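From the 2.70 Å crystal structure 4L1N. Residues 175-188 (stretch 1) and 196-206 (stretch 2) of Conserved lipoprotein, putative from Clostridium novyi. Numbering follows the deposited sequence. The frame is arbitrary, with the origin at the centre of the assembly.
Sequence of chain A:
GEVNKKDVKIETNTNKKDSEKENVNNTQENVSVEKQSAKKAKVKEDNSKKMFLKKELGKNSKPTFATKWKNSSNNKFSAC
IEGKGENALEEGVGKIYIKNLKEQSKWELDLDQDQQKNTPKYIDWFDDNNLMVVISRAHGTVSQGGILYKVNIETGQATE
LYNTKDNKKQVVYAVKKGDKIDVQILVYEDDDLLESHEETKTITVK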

# COMPACT_ATOMS: atom_id res chain seq x y z
N VAL A 175 -2.48 -11.17 0.25
CA VAL A 175 -2.89 -11.90 -0.94
C VAL A 175 -4.39 -12.13 -0.82
O VAL A 175 -4.83 -12.66 0.20
CB VAL A 175 -2.11 -13.24 -1.14
CG1 VAL A 175 -2.22 -13.73 -2.57
CG2 VAL A 175 -0.64 -13.14 -0.72
N LYS A 176 -5.16 -11.71 -1.83
CA LYS A 176 -6.61 -11.87 -1.82
C LYS A 176 -7.06 -12.91 -2.85
O LYS A 176 -6.55 -12.93 -3.97
CB LYS A 176 -7.29 -10.52 -2.09
CG LYS A 176 -8.80 -10.53 -1.91
CD LYS A 176 -9.39 -9.15 -1.94
CE LYS A 176 -10.90 -9.22 -1.92
NZ LYS A 176 -11.47 -9.51 -3.27
N LYS A 177 -8.02 -13.77 -2.45
CA LYS A 177 -8.64 -14.78 -3.31
C LYS A 177 -10.12 -14.81 -2.94
O LYS A 177 -10.51 -15.42 -1.94
CB LYS A 177 -7.96 -16.16 -3.20
CG LYS A 177 -8.49 -17.25 -4.16
CD LYS A 177 -8.05 -17.05 -5.62
CE LYS A 177 -8.74 -17.99 -6.57
NZ LYS A 177 -8.56 -17.58 -8.00
N GLY A 178 -10.91 -14.09 -3.71
CA GLY A 178 -12.34 -13.99 -3.49
C GLY A 178 -12.68 -13.14 -2.29
O GLY A 178 -12.24 -11.99 -2.20
N ASP A 179 -13.45 -13.71 -1.35
CA ASP A 179 -13.88 -13.05 -0.13
C ASP A 179 -12.82 -13.16 0.98
O ASP A 179 -13.04 -12.62 2.06
CB ASP A 179 -15.22 -13.67 0.36
CG ASP A 179 -15.22 -15.18 0.61
OD1 ASP A 179 -14.75 -15.94 -0.28
OD2 ASP A 179 -15.75 -15.60 1.68
N LYS A 180 -11.68 -13.84 0.73
CA LYS A 180 -10.63 -14.06 1.75
C LYS A 180 -9.32 -13.34 1.46
O LYS A 180 -8.85 -13.35 0.32
CB LYS A 180 -10.30 -15.56 1.90
CG LYS A 180 -11.49 -16.50 2.09
CD LYS A 180 -11.78 -16.78 3.56
CE LYS A 180 -13.16 -17.39 3.73
NZ LYS A 180 -13.18 -18.84 3.38
N ILE A 181 -8.67 -12.82 2.52
CA ILE A 181 -7.36 -12.19 2.41
C ILE A 181 -6.42 -12.88 3.39
O ILE A 181 -6.76 -12.98 4.56
CB ILE A 181 -7.39 -10.64 2.63
CG1 ILE A 181 -8.46 -9.93 1.76
CG2 ILE A 181 -6.01 -10.02 2.43
CD1 ILE A 181 -8.75 -8.51 2.13
N ASP A 182 -5.26 -13.36 2.92
CA ASP A 182 -4.18 -13.91 3.73
C ASP A 182 -3.26 -12.74 4.10
O ASP A 182 -2.66 -12.13 3.22
CB ASP A 182 -3.40 -14.98 2.92
CG ASP A 182 -3.93 -16.39 2.92
OD1 ASP A 182 -5.02 -16.62 3.48
OD2 ASP A 182 -3.25 -17.27 2.37
N VAL A 183 -3.20 -12.38 5.38
CA VAL A 183 -2.44 -11.22 5.85
C VAL A 183 -1.14 -11.68 6.53
O VAL A 183 -1.22 -12.45 7.51
CB VAL A 183 -3.33 -10.37 6.81
CG1 VAL A 183 -2.59 -9.19 7.39
CG2 VAL A 183 -4.62 -9.91 6.13
N GLN A 184 0.06 -11.23 6.03
CA GLN A 184 1.30 -11.59 6.71
C GLN A 184 1.64 -10.55 7.70
O GLN A 184 1.73 -9.37 7.37
CB GLN A 184 2.49 -11.83 5.79
CG GLN A 184 2.42 -13.15 5.10
CD GLN A 184 2.94 -14.27 5.91
OE1 GLN A 184 2.27 -15.27 6.06
NE2 GLN A 184 4.15 -14.17 6.39
N ILE A 185 1.89 -11.01 8.92
CA ILE A 185 2.25 -10.12 10.01
C ILE A 185 3.66 -10.49 10.46
O ILE A 185 3.95 -11.67 10.57
CB ILE A 185 1.19 -10.23 11.16
CG1 ILE A 185 -0.20 -9.97 10.61
CG2 ILE A 185 1.50 -9.31 12.35
CD1 ILE A 185 -1.20 -10.75 11.17
N LEU A 186 4.52 -9.51 10.68
CA LEU A 186 5.85 -9.70 11.26
C LEU A 186 5.77 -9.30 12.75
O LEU A 186 5.51 -8.13 13.09
CB LEU A 186 6.90 -8.89 10.49
CG LEU A 186 8.32 -8.80 11.11
CD1 LEU A 186 9.13 -10.04 10.82
CD2 LEU A 186 9.06 -7.53 10.64
N VAL A 187 5.90 -10.30 13.64
CA VAL A 187 5.84 -10.07 15.08
C VAL A 187 7.24 -10.02 15.70
O VAL A 187 8.00 -10.96 15.55
CB VAL A 187 5.00 -11.13 15.80
CG1 VAL A 187 4.70 -10.68 17.22
CG2 VAL A 187 3.71 -11.42 15.03
N TYR A 188 7.57 -8.91 16.38
CA TYR A 188 8.80 -8.74 17.14
C TYR A 188 8.48 -9.19 18.57
O TYR A 188 7.38 -8.92 19.06
CB TYR A 188 9.28 -7.30 17.07
CG TYR A 188 9.91 -6.91 15.75
CD1 TYR A 188 11.21 -7.30 15.43
CD2 TYR A 188 9.25 -6.05 14.87
CE1 TYR A 188 11.83 -6.87 14.25
CE2 TYR A 188 9.85 -5.63 13.68
CZ TYR A 188 11.14 -6.05 13.37
OH TYR A 188 11.71 -5.61 12.20
N SER A 196 12.23 -11.89 15.87
CA SER A 196 10.90 -11.81 15.31
C SER A 196 10.42 -13.18 14.83
O SER A 196 11.22 -14.12 14.75
CB SER A 196 10.91 -10.82 14.14
OG SER A 196 11.35 -11.40 12.92
N HIS A 197 9.13 -13.27 14.49
CA HIS A 197 8.50 -14.39 13.80
C HIS A 197 7.41 -13.85 12.84
O HIS A 197 7.01 -12.70 12.96
CB HIS A 197 7.96 -15.46 14.76
CG HIS A 197 6.66 -15.14 15.44
ND1 HIS A 197 6.63 -14.64 16.72
CD2 HIS A 197 5.39 -15.38 15.03
CE1 HIS A 197 5.34 -14.55 17.04
NE2 HIS A 197 4.56 -14.96 16.05
N GLU A 198 6.94 -14.66 11.90
CA GLU A 198 5.88 -14.28 10.97
C GLU A 198 4.60 -15.08 11.24
O GLU A 198 4.66 -16.18 11.78
CB GLU A 198 6.35 -14.50 9.53
CG GLU A 198 7.37 -13.46 9.11
CD GLU A 198 7.65 -13.30 7.62
OE1 GLU A 198 6.87 -13.81 6.79
OE2 GLU A 198 8.66 -12.63 7.29
N GLU A 199 3.45 -14.50 10.90
CA GLU A 199 2.11 -15.11 11.02
C GLU A 199 1.35 -14.97 9.71
O GLU A 199 1.60 -14.02 8.98
CB GLU A 199 1.30 -14.46 12.15
CG GLU A 199 1.87 -14.71 13.53
CD GLU A 199 1.14 -14.13 14.73
OE1 GLU A 199 0.32 -13.20 14.54
OE2 GLU A 199 1.46 -14.55 15.87
N THR A 200 0.42 -15.88 9.43
CA THR A 200 -0.53 -15.77 8.31
C THR A 200 -1.93 -15.77 8.90
O THR A 200 -2.29 -16.72 9.59
CB THR A 200 -0.40 -16.87 7.27
OG1 THR A 200 0.98 -17.11 6.95
CG2 THR A 200 -1.15 -16.55 6.03
N LYS A 201 -2.71 -14.72 8.66
CA LYS A 201 -4.08 -14.62 9.17
C LYS A 201 -4.99 -14.46 8.01
O LYS A 201 -4.80 -13.54 7.21
CB LYS A 201 -4.26 -13.45 10.16
CG LYS A 201 -3.29 -13.39 11.36
CD LYS A 201 -3.37 -14.59 12.26
CE LYS A 201 -3.60 -14.22 13.70
NZ LYS A 201 -2.76 -15.07 14.59
N THR A 202 -5.98 -15.33 7.90
CA THR A 202 -6.96 -15.26 6.84
C THR A 202 -8.14 -14.50 7.41
O THR A 202 -8.66 -14.89 8.45
CB THR A 202 -7.26 -16.67 6.32
OG1 THR A 202 -6.05 -17.17 5.78
CG2 THR A 202 -8.31 -16.72 5.23
N ILE A 203 -8.50 -13.39 6.77
CA ILE A 203 -9.65 -12.55 7.14
C ILE A 203 -10.76 -12.72 6.08
O ILE A 203 -10.46 -12.97 4.92
CB ILE A 203 -9.28 -11.05 7.38
CG1 ILE A 203 -8.58 -10.40 6.16
CG2 ILE A 203 -8.45 -10.87 8.66
CD1 ILE A 203 -8.47 -8.91 6.20
N THR A 204 -12.03 -12.61 6.48
CA THR A 204 -13.16 -12.67 5.54
C THR A 204 -13.61 -11.20 5.31
O THR A 204 -13.55 -10.37 6.22
CB THR A 204 -14.26 -13.62 6.04
OG1 THR A 204 -13.69 -14.89 6.32
CG2 THR A 204 -15.30 -13.87 5.02
N VAL A 205 -13.98 -10.86 4.07
CA VAL A 205 -14.38 -9.49 3.72
C VAL A 205 -15.74 -9.44 3.02
O VAL A 205 -16.25 -10.45 2.54
CB VAL A 205 -13.31 -8.75 2.88
CG1 VAL A 205 -12.04 -8.52 3.70
CG2 VAL A 205 -13.02 -9.46 1.56
N LYS A 206 -16.32 -8.23 2.98
CA LYS A 206 -17.59 -7.93 2.29
C LYS A 206 -17.35 -6.81 1.25
O LYS A 206 -16.42 -5.99 1.43
CB LYS A 206 -18.70 -7.55 3.27
OXT LYS A 206 -18.05 -6.81 0.21

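In an antiparallel sheet the backbone fixes where each side chain starts, and the chi angles decide what it reaches. The pairing of Lys 180 to Tyr 188 with Ser 196 to Thr 204 illustrates the principle well. The two strands run at 154° to one another and, with the residues that flank them, bury 1109 Å² between the two stretches. Hydrogen-bonded pairs alternate with non-hydrogen-bonded ones. At Ile 181, for example, N donates to Ile 203 O at 3.0 Å and O accepts from Ile 203 N at 2.8 Å; Val 183 with Lys 201, Ile 185 with Glu 199 and Val 187 with His 197 repeat the pattern. Beyond the last bridge, Val 205 N still reaches Asp 179 O at 2.8 Å.

Because side chains alternate between the two faces along each strand, the hydrogen-bonded pairs place theirs on one face, which is largely aliphatic along stretch 1. Ile 181 (chi1 m, chi2 t) and Ile 203 (chi1 p, chi2 t) adopt different rotamers, and their side chains meet with Ile 181 CB 3.7 Å from Ile 203 CG1. The extended chi2 of Ile 181 carries its CD1 to 3.6 Å from Val 205 CG1, while that of Ile 203 brings its own CD1 to 4.0 Å from Val 183 CG2. The apolar contacts thus run diagonally as well as directly across.

Farther along this face the chemistry changes. The p rotamer of His 197 folds the imidazole back over its neighbour, so that Val 187 CB lies 3.9 Å from the centroid of the His 197 ring and only 20° off its normal, a CH-pi contact over the face. The same placement lets His 197 NE2 donate to Glu 199 OE2 at 3.1 Å. Glu 199, with chi1 m and chi2 t, extends its carboxylate to meet that ring; its CD also packs 3.7 Å from Val 187 CG2. A long salt bridge joins Glu 199 OE1 to Lys 201 NZ at 3.6 Å. The end of Lys 201 leads away from the partner strand, yet its CG remains 3.4 Å from Ile 185 CD1, so the aliphatic stem serves the contact and the amine serves its own strand.

The opposite face shows how polar side chains exploit non-hydrogen-bonded pairs. Asp 182 and Thr 202, whose CA atoms are 4.4 Å apart, both take chi1 m, and Thr 202 OG1 donates to Asp 182 OD1 at 2.6 Å. Gln 184 uses m for both chi1 and chi2, a bent course that brings its amide nearer to the other strand; its OE1 accepts from Thr 200 OG1 at a very short 2.4 Å, and its NE2 lies 2.8 Å from Glu 198 OE1. Leu 186, in the t, p rotamer, instead places CD1 3.3 Å from Ser 196 OG and 4.2 Å from Glu 198 CG. On one shared backbone ladder, then, rotamer choice directs the contacts straight across, diagonally or along a single strand.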